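Adenylate kinase (Thermus thermophilus, PDB 3CM0) catalyses the reversible transfer of the terminal phosphate group between ATP and AMP, giving two ADP, and so supports cellular energy homeostasis and adenine nucleotide metabolism. Local coordinates at residues A[10-15]-A[117-122]; A[87-92]-A[152-157]. All blocks are in the same frame, centred on the assembly; numbering follows the deposited sequence.

Overall arrangement
Both contacts bring elements of the CORE together around its five-stranded parallel sheet, their centres about 20 Å apart. Interaction 1 sets the P-loop, which follows strand 4-10, against helix 116-130; interaction 2 sets the start of helix 89-101 against helix 137-160. Along the chain the segments alternate: 10-15, 87-92, 117-122, 152-157. Helices 116-130 and 137-160 are consecutive, and the LID lies around the link between them, so each contact holds one of the two helices that carry this mobile domain. The first segments contain parts of different predicted sites: ATP for 10-15, AMP for 87-92. Nearest atoms of the two contacts come within about 4 Å without touching.

Interaction 1 (A[10-15]-A[117-122]); sequences LGPPGA and EELVRR
Leu119 points its branched end into the P-loop, and its two methyl groups divide the work. Leu119 CD1 reaches the ring of Pro12, 3.7 Å from Pro12 CG, the two side chains crossing at about a right angle. Leu119 CD2 presses instead on the backbone of the turn, 3.5 Å from Gly14 C, and lies 3.7 Å from Ala15 N. With CG anti to its own carbonyl carbon (chi1 -71°), leucine offers one methyl to each surface, and its branched apolar end suits a site walled by a proline ring and peptide groups.

The backbone angles at Gly14 call for glycine. The loop makes a type II beta turn from Pro12 to Ala15, closed by Ala15 N to Pro12 O at 3.1 Å, and at Gly14 a side chain would be jammed against the preceding carbonyl oxygen. As a secondary point, a beta carbon there would sit tightly against Leu119 CD2.

One turn of helix further on, Arg122 supplies the polar half. Its chain runs extended from CG to NE and brings Arg122 NH1 to Gly14 O at 3.0 Å. The N-H...O angle is 158°, and the oxygen lies in the guanidinium plane, at its edge, while the nitrogen lies in the carbonyl plane. Arginine is long enough to span the gap, and its bond would restrain the turn of the Gly14-Ala15 peptide. Gly14 and Ala15 belong to the predicted ATP site, and helix 116-130 thus packs against one flank of the phosphate-binding loop.

Around this pair, Val114, just after strand 104-113, packs on both Leu119 and Ala15, and Val112 of that strand also touches Ala15. Helix 137-160 covers Pro12 through Leu144 and Tyr147, so the P-loop is held between its neighbouring strand and two helices.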
loop_
_atom_site.group_PDB
_atom_site.type_symbol
_atom_site.label_atom_id
_atom_site.label_comp_id
_atom_site.label_asym_id
_atom_site.label_seq_id
_atom_site.Cartn_x
_atom_site.Cartn_y
_atom_site.Cartn_z
ATOM N N LEU A 10 -2.044 -4.912 -0.505
ATOM C CA LEU A 10 -1.131 -5.404 0.533
ATOM C C LEU A 10 -0.257 -6.538 -0.093
ATOM O O LEU A 10 -0.696 -7.288 -0.969
ATOM C CB LEU A 10 -1.893 -5.987 1.726
ATOM C CG LEU A 10 -2.863 -5.056 2.485
ATOM C CD1 LEU A 10 -3.558 -5.869 3.556
ATOM C CD2 LEU A 10 -2.114 -3.864 3.099
ATOM N N GLY A 11 0.977 -6.635 0.333
ATOM C CA GLY A 11 1.820 -7.696 -0.210
ATOM C C GLY A 11 3.238 -7.504 0.251
ATOM O O GLY A 11 3.640 -6.393 0.572
ATOM N N PRO A 12 4.019 -8.583 0.320
ATOM C CA PRO A 12 5.421 -8.514 0.754
ATOM C C PRO A 12 6.332 -7.955 -0.332
ATOM O O PRO A 12 5.974 -7.890 -1.498
ATOM C CB PRO A 12 5.768 -9.978 1.030
ATOM C CG PRO A 12 4.959 -10.697 -0.102
ATOM C CD PRO A 12 3.616 -9.968 -0.008
ATOM N N PRO A 13 7.539 -7.541 0.056
ATOM C CA PRO A 13 8.523 -7.010 -0.876
ATOM C C PRO A 13 8.761 -8.160 -1.850
ATOM O O PRO A 13 8.791 -9.336 -1.434
ATOM C CB PRO A 13 9.743 -6.793 0.004
ATOM C CG PRO A 13 9.165 -6.476 1.323
ATOM C CD PRO A 13 7.990 -7.422 1.449
ATOM N N GLY A 14 8.903 -7.838 -3.131
ATOM C CA GLY A 14 9.169 -8.876 -4.113
ATOM C C GLY A 14 7.932 -9.465 -4.769
ATOM O O GLY A 14 8.041 -10.273 -5.697
ATOM N N ALA A 15 6.754 -9.087 -4.295
ATOM C CA ALA A 15 5.516 -9.602 -4.894
ATOM C C ALA A 15 5.051 -8.716 -6.054
ATOM O O ALA A 15 4.141 -9.086 -6.794
ATOM C CB ALA A 15 4.404 -9.717 -3.811
ATOM N N GLU A 117 9.908 -19.156 -1.087
ATOM C CA GLU A 117 11.124 -19.499 -1.819
ATOM C C GLU A 117 11.262 -18.653 -3.099
ATOM O O GLU A 117 12.367 -18.268 -3.481
ATOM C CB GLU A 117 11.134 -21.003 -2.153
ATOM C CG GLU A 117 9.854 -21.481 -2.837
ATOM C CD GLU A 117 8.772 -22.047 -1.885
ATOM O OE1 GLU A 117 8.417 -21.425 -0.842
ATOM O OE2 GLU A 117 8.260 -23.136 -2.208
ATOM N N GLU A 118 10.151 -18.352 -3.764
ATOM C CA GLU A 118 10.194 -17.543 -4.975
ATOM C C GLU A 118 10.476 -16.072 -4.624
ATOM O O GLU A 118 11.214 -15.363 -5.350
ATOM C CB GLU A 118 8.852 -17.633 -5.749
ATOM C CG GLU A 118 8.593 -19.056 -6.323
ATOM C CD GLU A 118 9.590 -19.446 -7.412
ATOM O OE1 GLU A 118 10.384 -18.583 -7.833
ATOM O OE2 GLU A 118 9.577 -20.615 -7.867
ATOM N N LEU A 119 9.868 -15.593 -3.548
ATOM C CA LEU A 119 10.143 -14.194 -3.183
ATOM C C LEU A 119 11.636 -14.047 -2.891
ATOM O O LEU A 119 12.281 -13.099 -3.351
ATOM C CB LEU A 119 9.367 -13.802 -1.952
ATOM C CG LEU A 119 7.859 -13.624 -2.072
ATOM C CD1 LEU A 119 7.281 -13.550 -0.674
ATOM C CD2 LEU A 119 7.539 -12.369 -2.865
ATOM N N VAL A 120 12.193 -14.978 -2.124
ATOM C CA VAL A 120 13.615 -14.915 -1.806
ATOM C C VAL A 120 14.477 -14.986 -3.066
ATOM O O VAL A 120 15.422 -14.205 -3.239
ATOM C CB VAL A 120 14.013 -16.066 -0.859
ATOM C CG1 VAL A 120 15.525 -16.056 -0.648
ATOM C CG2 VAL A 120 13.286 -15.931 0.463
ATOM N N ARG A 121 14.163 -15.916 -3.968
ATOM C CA ARG A 121 14.937 -16.027 -5.202
ATOM C C ARG A 121 14.907 -14.716 -5.983
ATOM O O ARG A 121 15.944 -14.233 -6.463
ATOM C CB ARG A 121 14.376 -17.140 -6.111
ATOM C CG ARG A 121 14.643 -18.528 -5.632
ATOM C CD ARG A 121 13.870 -19.521 -6.501
ATOM N NE ARG A 121 14.603 -19.889 -7.711
ATOM C CZ ARG A 121 14.063 -19.963 -8.923
ATOM N NH1 ARG A 121 12.777 -19.690 -9.102
ATOM N NH2 ARG A 121 14.810 -20.325 -9.958
ATOM N N ARG A 122 13.722 -14.140 -6.108
ATOM C CA ARG A 122 13.554 -12.892 -6.847
ATOM C C ARG A 122 14.374 -11.771 -6.260
ATOM O O ARG A 122 15.130 -11.104 -6.990
ATOM C CB ARG A 122 12.114 -12.430 -6.824
ATOM C CG ARG A 122 11.179 -13.280 -7.603
ATOM C CD ARG A 122 9.776 -12.741 -7.490
ATOM N NE ARG A 122 8.852 -13.572 -8.258
ATOM C CZ ARG A 122 7.546 -13.367 -8.311
ATOM N NH1 ARG A 122 6.997 -12.359 -7.645
ATOM N NH2 ARG A 122 6.789 -14.179 -9.028
#

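Interaction 2 (A[87-92]-A[152-157]); sequences RTLAQA and EPLVGY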
loop_
_atom_site.group_PDB
_atom_site.type_symbol
_atom_site.label_atom_id
_atom_site.label_comp_id
_atom_site.label_asym_id
_atom_site.label_seq_id
_atom_site.Cartn_x
_atom_site.Cartn_y
_atom_site.Cartn_z
ATOM N N ARG A 87 -0.832 1.152 7.416
ATOM C CA ARG A 87 0.307 0.406 7.933
ATOM C C ARG A 87 -0.054 -0.164 9.302
ATOM O O ARG A 87 0.516 -1.147 9.730
ATOM C CB ARG A 87 1.539 1.317 8.073
ATOM C CG ARG A 87 2.135 1.780 6.746
ATOM C CD ARG A 87 3.301 2.748 6.982
ATOM N NE ARG A 87 2.889 4.070 7.479
ATOM C CZ ARG A 87 2.384 5.045 6.721
ATOM N NH1 ARG A 87 2.209 4.877 5.418
ATOM N NH2 ARG A 87 2.061 6.209 7.269
ATOM N N THR A 88 -0.999 0.462 9.989
ATOM C CA THR A 88 -1.392 -0.002 11.314
ATOM C C THR A 88 -2.884 -0.215 11.414
ATOM O O THR A 88 -3.659 0.306 10.630
ATOM C CB THR A 88 -1.042 1.018 12.394
ATOM O OG1 THR A 88 -1.896 2.170 12.235
ATOM C CG2 THR A 88 0.425 1.472 12.268
ATOM N N LEU A 89 -3.298 -0.965 12.421
ATOM C CA LEU A 89 -4.718 -1.188 12.630
ATOM C C LEU A 89 -5.446 0.117 12.937
ATOM O O LEU A 89 -6.563 0.321 12.513
ATOM C CB LEU A 89 -4.879 -2.188 13.796
ATOM C CG LEU A 89 -6.142 -3.019 13.905
ATOM C CD1 LEU A 89 -6.433 -3.703 12.573
ATOM C CD2 LEU A 89 -5.944 -4.095 15.047
ATOM N N ALA A 90 -4.813 1.025 13.660
ATOM C CA ALA A 90 -5.456 2.312 13.977
ATOM C C ALA A 90 -5.735 3.064 12.668
ATOM O O ALA A 90 -6.802 3.683 12.487
ATOM C CB ALA A 90 -4.559 3.168 14.881
ATOM N N GLN A 91 -4.787 2.989 11.747
ATOM C CA GLN A 91 -4.977 3.666 10.456
ATOM C C GLN A 91 -6.061 2.951 9.641
ATOM O O GLN A 91 -6.857 3.587 8.928
ATOM C CB GLN A 91 -3.638 3.686 9.690
ATOM C CG GLN A 91 -2.631 4.677 10.239
ATOM C CD GLN A 91 -1.212 4.403 9.725
ATOM O OE1 GLN A 91 -1.011 3.480 8.959
ATOM N NE2 GLN A 91 -0.243 5.206 10.151
ATOM N N ALA A 92 -6.118 1.622 9.740
ATOM C CA ALA A 92 -7.139 0.883 8.987
ATOM C C ALA A 92 -8.506 1.287 9.487
ATOM O O ALA A 92 -9.438 1.496 8.707
ATOM C CB ALA A 92 -6.962 -0.652 9.149
ATOM N N GLU A 152 -0.181 -9.221 9.429
ATOM C CA GLU A 152 -1.209 -10.152 9.866
ATOM C C GLU A 152 -2.464 -9.497 10.513
ATOM O O GLU A 152 -3.585 -9.932 10.243
ATOM C CB GLU A 152 -0.600 -11.173 10.831
ATOM C CG GLU A 152 -1.592 -12.199 11.283
ATOM C CD GLU A 152 -1.118 -12.900 12.530
ATOM O OE1 GLU A 152 0.075 -13.280 12.561
ATOM O OE2 GLU A 152 -1.930 -13.068 13.471
ATOM N N PRO A 153 -2.292 -8.479 11.389
ATOM C CA PRO A 153 -3.455 -7.838 12.013
ATOM C C PRO A 153 -4.333 -7.161 10.965
ATOM O O PRO A 153 -5.527 -7.136 11.114
ATOM C CB PRO A 153 -2.831 -6.835 13.003
ATOM C CG PRO A 153 -1.459 -7.460 13.285
ATOM C CD PRO A 153 -1.036 -7.914 11.933
ATOM N N LEU A 154 -3.732 -6.636 9.895
ATOM C CA LEU A 154 -4.538 -6.015 8.833
ATOM C C LEU A 154 -5.275 -7.073 8.039
ATOM O O LEU A 154 -6.420 -6.886 7.627
ATOM C CB LEU A 154 -3.659 -5.207 7.878
ATOM C CG LEU A 154 -2.842 -4.111 8.554
ATOM C CD1 LEU A 154 -1.962 -3.422 7.488
ATOM C CD2 LEU A 154 -3.777 -3.090 9.175
ATOM N N VAL A 155 -4.610 -8.193 7.769
ATOM C CA VAL A 155 -5.278 -9.260 7.032
ATOM C C VAL A 155 -6.511 -9.734 7.829
ATOM O O VAL A 155 -7.584 -9.927 7.273
ATOM C CB VAL A 155 -4.298 -10.433 6.785
ATOM C CG1 VAL A 155 -5.036 -11.592 6.141
ATOM C CG2 VAL A 155 -3.167 -9.959 5.892
ATOM N N GLY A 156 -6.353 -9.913 9.141
ATOM C CA GLY A 156 -7.471 -10.337 9.971
ATOM C C GLY A 156 -8.600 -9.318 9.989
ATOM O O GLY A 156 -9.776 -9.672 9.939
ATOM N N TYR A 157 -8.226 -8.044 10.046
ATOM C CA TYR A 157 -9.202 -6.950 10.059
ATOM C C TYR A 157 -10.061 -6.963 8.793
ATOM O O TYR A 157 -11.302 -6.874 8.830
ATOM C CB TYR A 157 -8.452 -5.627 10.131
ATOM C CG TYR A 157 -9.358 -4.435 10.143
ATOM C CD1 TYR A 157 -9.947 -3.994 11.330
ATOM C CD2 TYR A 157 -9.629 -3.730 8.970
ATOM C CE1 TYR A 157 -10.783 -2.866 11.349
ATOM C CE2 TYR A 157 -10.483 -2.604 8.981
ATOM C CZ TYR A 157 -11.045 -2.183 10.172
ATOM O OH TYR A 157 -11.844 -1.063 10.179
#
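Arg87 opens the contact through its backbone: Arg87 O lies 4.0 Å from Leu154 CD1, while its CB bond points away from helix 137-160 and Arg87 NH1 bonds to Gly84 O. Thr88 continues the pattern, Thr88 O lying 3.7 Å from Leu154 CD2. As N-cap of helix 89-101, Thr88 accepts from Gln91 N at OG1, and Thr88 N donates to Gln91 OE1 from well above the carbonyl plane, making a capping box. Arg87 N also donates to Gln91 OE1, at 2.8 Å and nearly along the C=O axis, so two residues predicted to bind AMP are tied together at the helix start.

Leu89 swings CG anti to its backbone N (chi1 -156°), carrying Leu89 CD1 to 3.7 Å from Tyr157 CB and obliquely against the ring. Leu89 CD1 also meets Pro153 O, at 3.8 Å. One turn later, Ala92 sets its CB over one face of the Tyr157 ring, offset toward the rim and 4.0 Å from Tyr157 CE2, and touches Leu154 CD2 as well. Alanine's single methyl suits this close approach of two helices.

Tyr157 fits because its flat ring packs against methyls while its hydroxyl hydrogen-bonds Asp96, farther along helix 89-101. An alanine here would probably open a gap beside Leu89 and Ala92 and leave Asp96 without its hydroxyl partner.

Between the two segments the side-chain contacts are van der Waals in kind: methyls against methyls, a ring and backbone carbonyls. Such contacts depend on shape more than direction; the polar ends of the predicted AMP-binding residues find partners outside them, Arg87 NH1 in Gly84 O and Gln91 NE2 in Asp65.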